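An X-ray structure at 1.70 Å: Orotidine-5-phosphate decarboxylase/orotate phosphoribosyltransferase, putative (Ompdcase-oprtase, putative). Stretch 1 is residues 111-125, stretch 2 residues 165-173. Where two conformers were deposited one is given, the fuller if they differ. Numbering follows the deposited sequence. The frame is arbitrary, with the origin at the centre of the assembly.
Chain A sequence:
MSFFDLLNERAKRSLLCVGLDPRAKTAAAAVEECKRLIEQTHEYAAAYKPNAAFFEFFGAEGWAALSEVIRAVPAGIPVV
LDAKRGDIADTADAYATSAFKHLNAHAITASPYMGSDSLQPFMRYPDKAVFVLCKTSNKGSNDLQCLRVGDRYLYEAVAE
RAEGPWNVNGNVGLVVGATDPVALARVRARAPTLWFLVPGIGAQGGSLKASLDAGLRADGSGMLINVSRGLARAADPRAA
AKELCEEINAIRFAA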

ATOM      1  N   SER A 111       0.991  -4.724   2.964  1.00 14.21           N
ATOM      2  CA  SER A 111       0.621  -5.718   1.957  1.00 14.59           C
ATOM      3  C   SER A 111       1.744  -6.750   1.807  1.00 14.26           C
ATOM      4  O   SER A 111       2.919  -6.387   1.844  1.00 15.03           O
ATOM      5  N   PRO A 112       1.388  -8.034   1.618  1.00 14.31           N
ATOM      6  CA  PRO A 112       2.383  -9.083   1.424  1.00 14.37           C
ATOM      7  C   PRO A 112       2.825  -9.269  -0.023  1.00 14.62           C
ATOM      8  O   PRO A 112       3.733 -10.064  -0.271  1.00 14.43           O
ATOM      9  N   TYR A 113       2.201  -8.554  -0.963  1.00 14.35           N
ATOM     10  CA  TYR A 113       2.345  -8.903  -2.389  1.00 14.77           C
ATOM     11  C   TYR A 113       3.781  -8.904  -2.935  1.00 15.24           C
ATOM     12  O   TYR A 113       4.119  -9.742  -3.780  1.00 15.33           O
ATOM     13  N   MET A 114       4.615  -7.986  -2.458  1.00 15.62           N
ATOM     14  CA  MET A 114       5.997  -7.908  -2.944  1.00 16.68           C
ATOM     15  C   MET A 114       6.970  -8.774  -2.131  1.00 17.48           C
ATOM     16  O   MET A 114       8.178  -8.768  -2.384  1.00 18.10           O
ATOM     17  N   GLY A 115       6.440  -9.511  -1.158  1.00 18.37           N
ATOM     18  CA  GLY A 115       7.215 -10.543  -0.460  1.00 19.19           C
ATOM     19  C   GLY A 115       8.185 -10.067   0.603  1.00 19.70           C
ATOM     20  O   GLY A 115       8.143  -8.916   1.026  1.00 18.82           O
ATOM     21  N   SER A 116       9.075 -10.966   1.020  1.00 21.00           N
ATOM     22  CA  SER A 116       9.920 -10.758   2.211  1.00 22.45           C
ATOM     23  C   SER A 116      10.715  -9.451   2.264  1.00 22.99           C
ATOM     24  O   SER A 116      10.676  -8.760   3.272  1.00 23.01           O
ATOM     25  N   ASP A 117      11.430  -9.111   1.192  1.00 23.71           N
ATOM     26  CA  ASP A 117      12.269  -7.901   1.200  1.00 24.36           C
ATOM     27  C   ASP A 117      11.477  -6.592   1.129  1.00 23.75           C
ATOM     28  O   ASP A 117      12.025  -5.514   1.378  1.00 24.04           O
ATOM     29  N   SER A 118      10.191  -6.690   0.799  0.50 23.38           N
ATOM     30  CA  SER A 118       9.300  -5.538   0.870  0.50 22.92           C
ATOM     31  C   SER A 118       8.752  -5.347   2.285  0.50 22.65           C
ATOM     32  O   SER A 118       8.230  -4.280   2.619  0.50 22.66           O
ATOM     33  N   LEU A 119       8.879  -6.388   3.109  1.00 22.19           N
ATOM     34  CA  LEU A 119       8.406  -6.348   4.495  1.00 21.54           C
ATOM     35  C   LEU A 119       9.532  -6.118   5.501  1.00 21.23           C
ATOM     36  O   LEU A 119       9.322  -5.490   6.537  1.00 20.67           O
ATOM     37  N   GLN A 120      10.725  -6.609   5.169  1.00 21.46           N
ATOM     38  CA  GLN A 120      11.910  -6.448   6.019  1.00 22.24           C
ATOM     39  C   GLN A 120      12.165  -5.011   6.519  1.00 21.91           C
ATOM     40  O   GLN A 120      12.478  -4.828   7.695  1.00 21.84           O
ATOM     41  N   PRO A 121      12.027  -3.985   5.643  1.00 21.58           N
ATOM     42  CA  PRO A 121      12.245  -2.610   6.113  1.00 21.47           C
ATOM     43  C   PRO A 121      11.309  -2.176   7.245  1.00 21.45           C
ATOM     44  O   PRO A 121      11.651  -1.282   8.013  1.00 21.42           O
ATOM     45  N   PHE A 122      10.136  -2.794   7.340  1.00 21.57           N
ATOM     46  CA  PHE A 122       9.255  -2.542   8.472  1.00 22.09           C
ATOM     47  C   PHE A 122       9.627  -3.444   9.649  1.00 22.39           C
ATOM     48  O   PHE A 122       9.725  -2.981  10.786  1.00 22.94           O
ATOM     49  N   MET A 123       9.879  -4.716   9.360  1.00 22.70           N
ATOM     50  CA  MET A 123      10.104  -5.726  10.408  1.00 23.33           C
ATOM     51  C   MET A 123      11.452  -5.601  11.121  1.00 23.98           C
ATOM     52  O   MET A 123      11.654  -6.198  12.183  1.00 24.22           O
ATOM     53  N   ARG A 124      12.368  -4.822  10.548  1.00 24.47           N
ATOM     54  CA  ARG A 124      13.700  -4.642  11.137  1.00 25.22           C
ATOM     55  C   ARG A 124      13.689  -3.800  12.422  1.00 25.40           C
ATOM     56  O   ARG A 124      14.700  -3.727  13.131  1.00 25.59           O
ATOM     57  N   TYR A 125      12.553  -3.160  12.707  1.00 25.49           N
ATOM     58  CA  TYR A 125      12.352  -2.427  13.955  1.00 25.52           C
ATOM     59  C   TYR A 125      11.762  -3.398  14.981  1.00 25.61           C
ATOM     60  O   TYR A 125      10.559  -3.655  14.959  1.00 25.04           O
ATOM     61  N   PRO A 165       9.244 -17.968   8.236  1.00 22.47           N
ATOM     62  CA  PRO A 165      10.424 -17.182   7.847  1.00 22.74           C
ATOM     63  C   PRO A 165      10.366 -15.685   8.159  1.00 22.96           C
ATOM     64  O   PRO A 165      11.389 -15.101   8.505  1.00 23.58           O
ATOM     65  N   TRP A 166       9.191 -15.068   8.050  1.00 22.95           N
ATOM     66  CA  TRP A 166       9.082 -13.618   8.242  1.00 22.99           C
ATOM     67  C   TRP A 166       9.287 -13.140   9.686  1.00 22.83           C
ATOM     68  O   TRP A 166       9.737 -12.014   9.910  1.00 23.01           O
ATOM     69  N   ASN A 167       8.982 -13.995  10.659  1.00 22.79           N
ATOM     70  CA  ASN A 167       8.880 -13.562  12.055  1.00 22.95           C
ATOM     71  C   ASN A 167      10.183 -13.633  12.858  1.00 23.37           C
ATOM     72  O   ASN A 167      10.176 -13.949  14.053  1.00 22.84           O
ATOM     73  N   VAL A 168      11.294 -13.312  12.198  1.00 24.12           N
ATOM     74  CA  VAL A 168      12.613 -13.330  12.833  1.00 25.03           C
ATOM     75  C   VAL A 168      12.675 -12.409  14.058  1.00 25.20           C
ATOM     76  O   VAL A 168      13.307 -12.741  15.065  1.00 25.49           O
ATOM     77  N   ASN A 169      12.001 -11.264  13.986  1.00 25.09           N
ATOM     78  CA  ASN A 169      12.016 -10.313  15.098  1.00 25.05           C
ATOM     79  C   ASN A 169      10.842 -10.427  16.073  1.00 24.54           C
ATOM     80  O   ASN A 169      10.719  -9.620  16.995  1.00 24.79           O
ATOM     81  N   GLY A 170       9.989 -11.428  15.868  1.00 23.92           N
ATOM     82  CA  GLY A 170       8.854 -11.678  16.761  1.00 23.01           C
ATOM     83  C   GLY A 170       7.859 -10.533  16.770  1.00 22.10           C
ATOM     84  O   GLY A 170       7.147 -10.322  17.756  1.00 22.45           O
ATOM     85  N   ASN A 171       7.813  -9.796  15.661  1.00 20.84           N
ATOM     86  CA  ASN A 171       6.999  -8.584  15.570  1.00 19.89           C
ATOM     87  C   ASN A 171       6.003  -8.583  14.417  1.00 19.44           C
ATOM     88  O   ASN A 171       5.466  -7.532  14.058  1.00 19.02           O
ATOM     89  N   VAL A 172       5.768  -9.762  13.845  1.00 18.87           N
ATOM     90  CA  VAL A 172       4.826  -9.914  12.738  1.00 18.60           C
ATOM     91  C   VAL A 172       3.451 -10.333  13.250  1.00 18.16           C
ATOM     92  O   VAL A 172       3.331 -11.217  14.107  1.00 18.28           O
ATOM     93  N   GLY A 173       2.426  -9.676  12.717  1.00 17.27           N
ATOM     94  CA  GLY A 173       1.036 -10.034  12.957  1.00 16.45           C
ATOM     95  C   GLY A 173       0.339 -10.168  11.616  1.00 16.00           C
ATOM     96  O   GLY A 173       0.944  -9.929  10.567  1.00 15.72           O
TER

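The most unusual feature of this contact is a methyl group seated on an indole. L119 CD1 lies 3.6 Å from the centroid of the W166 six-membered ring, 9° off the ring normal. This is a CH-pi contact over the ring face. The closest atom of that ring is W166 CZ3, 3.6 Å from L119 CD1. L119 points toward stretch 2 from the helix, with chi1 m and chi2 t. W166 points toward stretch 1, with chi1 m and chi2 near -11°.

Two further residues of stretch 1 meet the indole obliquely. P112 CB is 4.0 Å from W166 CH2, an apolar contact. The proline opens a type I turn that runs to G115 and is closed by the bond from G115 N to P112 O, 2.9 Å. S116 CB is 3.6 Å from W166 NE1. The S116 side chain, chi1 p, leaves its backbone sideways to the contact. W166 NE1 has its hydrogen-bond partner elsewhere in the structure. W166 gives up more area here than any other residue of the pair.

M123 is next in covered area. Its CB points sideways, and the side chain is extended beyond an m chi1, with chi2 and chi3 both t. This reach brings it against both W166 and V172. M123 SD is 3.7 Å from W166 O and 4.3 Å from W166 CB. M123 CE is 3.6 Å from V172 CG2. V172, chi1 t, lies at the start of the strand and also points sideways.

The polar part of the contact gathers at M123 O, which faces two asparagines. N169, chi1 m, points toward stretch 1 and donates from ND2 to M123 O at 2.8 Å. The angle at the hydrogen is 177°, so the bond is almost straight. The same ND2 of N169 is 3.7 Å from R124 CA.

N171, chi1 p, also points toward stretch 1 and is buried. Its amide is probably turned over in the model, so the polar role of its end is left open.

R124 and Y125 both point away, and each has only a small area covered. Within stretch 1, S118 OG donates to G115 O at 2.6 Å, alongside the backbone bond from S118 N to G115 O at 3.0 Å. S118 is buried, with chi1 p, but does not touch stretch 2. Together the two stretches bury 431 Å², counting both sides.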

ATOM      1  CB  SER A 111       0.361  -5.028   0.606  1.00 15.12           C
ATOM      2  OG  SER A 111       0.347  -5.975  -0.456  1.00 16.37           O
ATOM      3  CB  PRO A 112       1.632 -10.341   1.864  1.00 14.43           C
ATOM      4  CG  PRO A 112       0.224 -10.062   1.464  1.00 14.99           C
ATOM      5  CD  PRO A 112       0.029  -8.591   1.740  1.00 14.08           C
ATOM      6  CB  TYR A 113       1.413  -8.091  -3.305  1.00 14.75           C
ATOM      7  CG  TYR A 113       1.352  -8.683  -4.706  1.00 14.71           C
ATOM      8  CD1 TYR A 113       2.058  -8.106  -5.763  1.00 13.69           C
ATOM      9  CD2 TYR A 113       0.626  -9.849  -4.955  1.00 14.66           C
ATOM     10  CE1 TYR A 113       2.018  -8.667  -7.043  1.00 14.39           C
ATOM     11  CE2 TYR A 113       0.579 -10.413  -6.228  1.00 15.49           C
ATOM     12  CZ  TYR A 113       1.277  -9.818  -7.261  1.00 15.35           C
ATOM     13  OH  TYR A 113       1.235 -10.398  -8.509  1.00 16.05           O
ATOM     14  CB  MET A 114       6.456  -6.455  -3.026  1.00 16.10           C
ATOM     15  CG  MET A 114       5.708  -5.660  -4.089  1.00 16.44           C
ATOM     16  SD  MET A 114       6.129  -3.917  -4.109  1.00 18.08           S
ATOM     17  CE  MET A 114       7.786  -3.966  -4.791  1.00 18.91           C
ATOM     18  CB  SER A 116      10.860 -11.950   2.429  1.00 22.78           C
ATOM     19  OG  SER A 116      11.772 -12.065   1.357  1.00 24.86           O
ATOM     20  CB  ASP A 117      13.384  -7.961   0.142  1.00 25.20           C
ATOM     21  CG  ASP A 117      12.875  -8.318  -1.240  1.00 27.69           C
ATOM     22  OD1 ASP A 117      13.707  -8.389  -2.174  1.00 31.83           O
ATOM     23  OD2 ASP A 117      11.657  -8.531  -1.400  1.00 31.03           O
ATOM     24  CB  SER A 118       8.154  -5.670  -0.134  0.50 23.00           C
ATOM     25  OG  SER A 118       7.200  -6.628   0.285  0.50 22.87           O
ATOM     26  CB  LEU A 119       7.641  -7.636   4.823  1.00 21.32           C
ATOM     27  CG  LEU A 119       6.333  -7.850   4.052  1.00 21.29           C
ATOM     28  CD1 LEU A 119       5.796  -9.260   4.284  1.00 21.33           C
ATOM     29  CD2 LEU A 119       5.292  -6.796   4.431  1.00 21.46           C
ATOM     30  CB  GLN A 120      13.151  -7.045   5.335  1.00 22.52           C
ATOM     31  CG  GLN A 120      14.405  -7.126   6.218  1.00 25.36           C
ATOM     32  CD  GLN A 120      15.278  -5.875   6.154  1.00 29.05           C
ATOM     33  OE1 GLN A 120      15.057  -4.973   5.335  1.00 31.05           O
ATOM     34  NE2 GLN A 120      16.285  -5.819   7.025  1.00 30.82           N
ATOM     35  CB  PRO A 121      11.993  -1.772   4.856  1.00 21.66           C
ATOM     36  CG  PRO A 121      12.336  -2.693   3.743  1.00 21.70           C
ATOM     37  CD  PRO A 121      11.805  -4.014   4.185  1.00 21.66           C
ATOM     38  CB  PHE A 122       7.792  -2.729   8.070  1.00 22.06           C
ATOM     39  CG  PHE A 122       7.348  -1.802   6.977  1.00 22.51           C
ATOM     40  CD1 PHE A 122       7.093  -0.457   7.245  1.00 23.40           C
ATOM     41  CD2 PHE A 122       7.193  -2.267   5.676  1.00 24.42           C
ATOM     42  CE1 PHE A 122       6.683   0.408   6.232  1.00 23.26           C
ATOM     43  CE2 PHE A 122       6.786  -1.406   4.653  1.00 24.44           C
ATOM     44  CZ  PHE A 122       6.528  -0.070   4.935  1.00 23.39           C
ATOM     45  CB  MET A 123       9.925  -7.134   9.837  1.00 23.22           C
ATOM     46  CG  MET A 123       8.514  -7.404   9.322  1.00 23.48           C
ATOM     47  SD  MET A 123       8.353  -8.937   8.408  1.00 24.34           S
ATOM     48  CE  MET A 123       6.600  -8.928   8.046  1.00 24.99           C
ATOM     49  CB  ARG A 124      14.686  -4.077  10.104  1.00 25.52           C
ATOM     50  CG  ARG A 124      14.319  -2.713   9.550  1.00 27.34           C
ATOM     51  CD  ARG A 124      15.273  -2.288   8.430  1.00 30.41           C
ATOM     52  NE  ARG A 124      16.625  -2.015   8.917  1.00 33.74           N
ATOM     53  CZ  ARG A 124      17.023  -0.855   9.434  1.00 35.38           C
ATOM     54  NH1 ARG A 124      16.175   0.160   9.546  1.00 36.46           N
ATOM     55  NH2 ARG A 124      18.278  -0.711   9.841  1.00 36.37           N
ATOM     56  CB  TYR A 125      11.351  -1.283  13.762  1.00 25.79           C
ATOM     57  CG  TYR A 125      11.791  -0.086  12.937  1.00 26.18           C
ATOM     58  CD1 TYR A 125      11.950  -0.178  11.553  1.00 26.19           C
ATOM     59  CD2 TYR A 125      11.980   1.157  13.539  1.00 27.31           C
ATOM     60  CE1 TYR A 125      12.327   0.927  10.801  1.00 26.29           C
ATOM     61  CE2 TYR A 125      12.358   2.270  12.795  1.00 27.76           C
ATOM     62  CZ  TYR A 125      12.528   2.146  11.426  1.00 27.68           C
ATOM     63  OH  TYR A 125      12.900   3.250  10.693  1.00 28.47           O
ATOM     64  CB  PRO A 165      10.538 -17.418   6.331  1.00 22.87           C
ATOM     65  CG  PRO A 165       9.315 -18.156   5.929  1.00 22.70           C
ATOM     66  CD  PRO A 165       8.750 -18.808   7.133  1.00 22.61           C
ATOM     67  CB  TRP A 166       7.750 -13.085   7.692  1.00 23.00           C
ATOM     68  CG  TRP A 166       7.601 -13.188   6.186  1.00 23.68           C
ATOM     69  CD1 TRP A 166       8.578 -13.487   5.280  1.00 24.53           C
ATOM     70  CD2 TRP A 166       6.408 -12.948   5.424  1.00 23.71           C
ATOM     71  NE1 TRP A 166       8.062 -13.473   4.002  1.00 25.15           N
ATOM     72  CE2 TRP A 166       6.734 -13.143   4.064  1.00 24.50           C
ATOM     73  CE3 TRP A 166       5.093 -12.598   5.760  1.00 24.87           C
ATOM     74  CZ2 TRP A 166       5.790 -13.001   3.036  1.00 25.19           C
ATOM     75  CZ3 TRP A 166       4.156 -12.457   4.740  1.00 24.76           C
ATOM     76  CH2 TRP A 166       4.512 -12.657   3.395  1.00 24.98           C
ATOM     77  CB  ASN A 167       7.753 -14.322  12.769  1.00 22.70           C
ATOM     78  CG  ASN A 167       7.267 -13.613  14.015  1.00 22.88           C
ATOM     79  OD1 ASN A 167       7.281 -12.382  14.087  1.00 23.64           O
ATOM     80  ND2 ASN A 167       6.829 -14.388  15.009  1.00 22.97           N
ATOM     81  CB  VAL A 168      13.732 -12.989  11.813  1.00 25.16           C
ATOM     82  CG1 VAL A 168      15.105 -12.939  12.481  1.00 26.36           C
ATOM     83  CG2 VAL A 168      13.742 -14.007  10.685  1.00 25.43           C
ATOM     84  CB  ASN A 169      12.174  -8.874  14.586  1.00 25.59           C
ATOM     85  CG  ASN A 169      13.610  -8.534  14.247  1.00 27.26           C
ATOM     86  OD1 ASN A 169      14.546  -9.146  14.773  1.00 28.44           O
ATOM     87  ND2 ASN A 169      13.798  -7.551  13.366  1.00 28.24           N
ATOM     88  CB  ASN A 171       7.887  -7.330  15.532  1.00 19.90           C
ATOM     89  CG  ASN A 171       8.816  -7.275  14.310  1.00 19.00           C
ATOM     90  OD1 ASN A 171       9.472  -6.260  14.079  1.00 22.06           O
ATOM     91  ND2 ASN A 171       8.880  -8.351  13.540  1.00 18.07           N
ATOM     92  CB  VAL A 172       5.342 -10.932  11.690  1.00 18.64           C
ATOM     93  CG1 VAL A 172       4.391 -11.032  10.489  1.00 19.58           C
ATOM     94  CG2 VAL A 172       6.732 -10.529  11.234  1.00 19.46           C
TER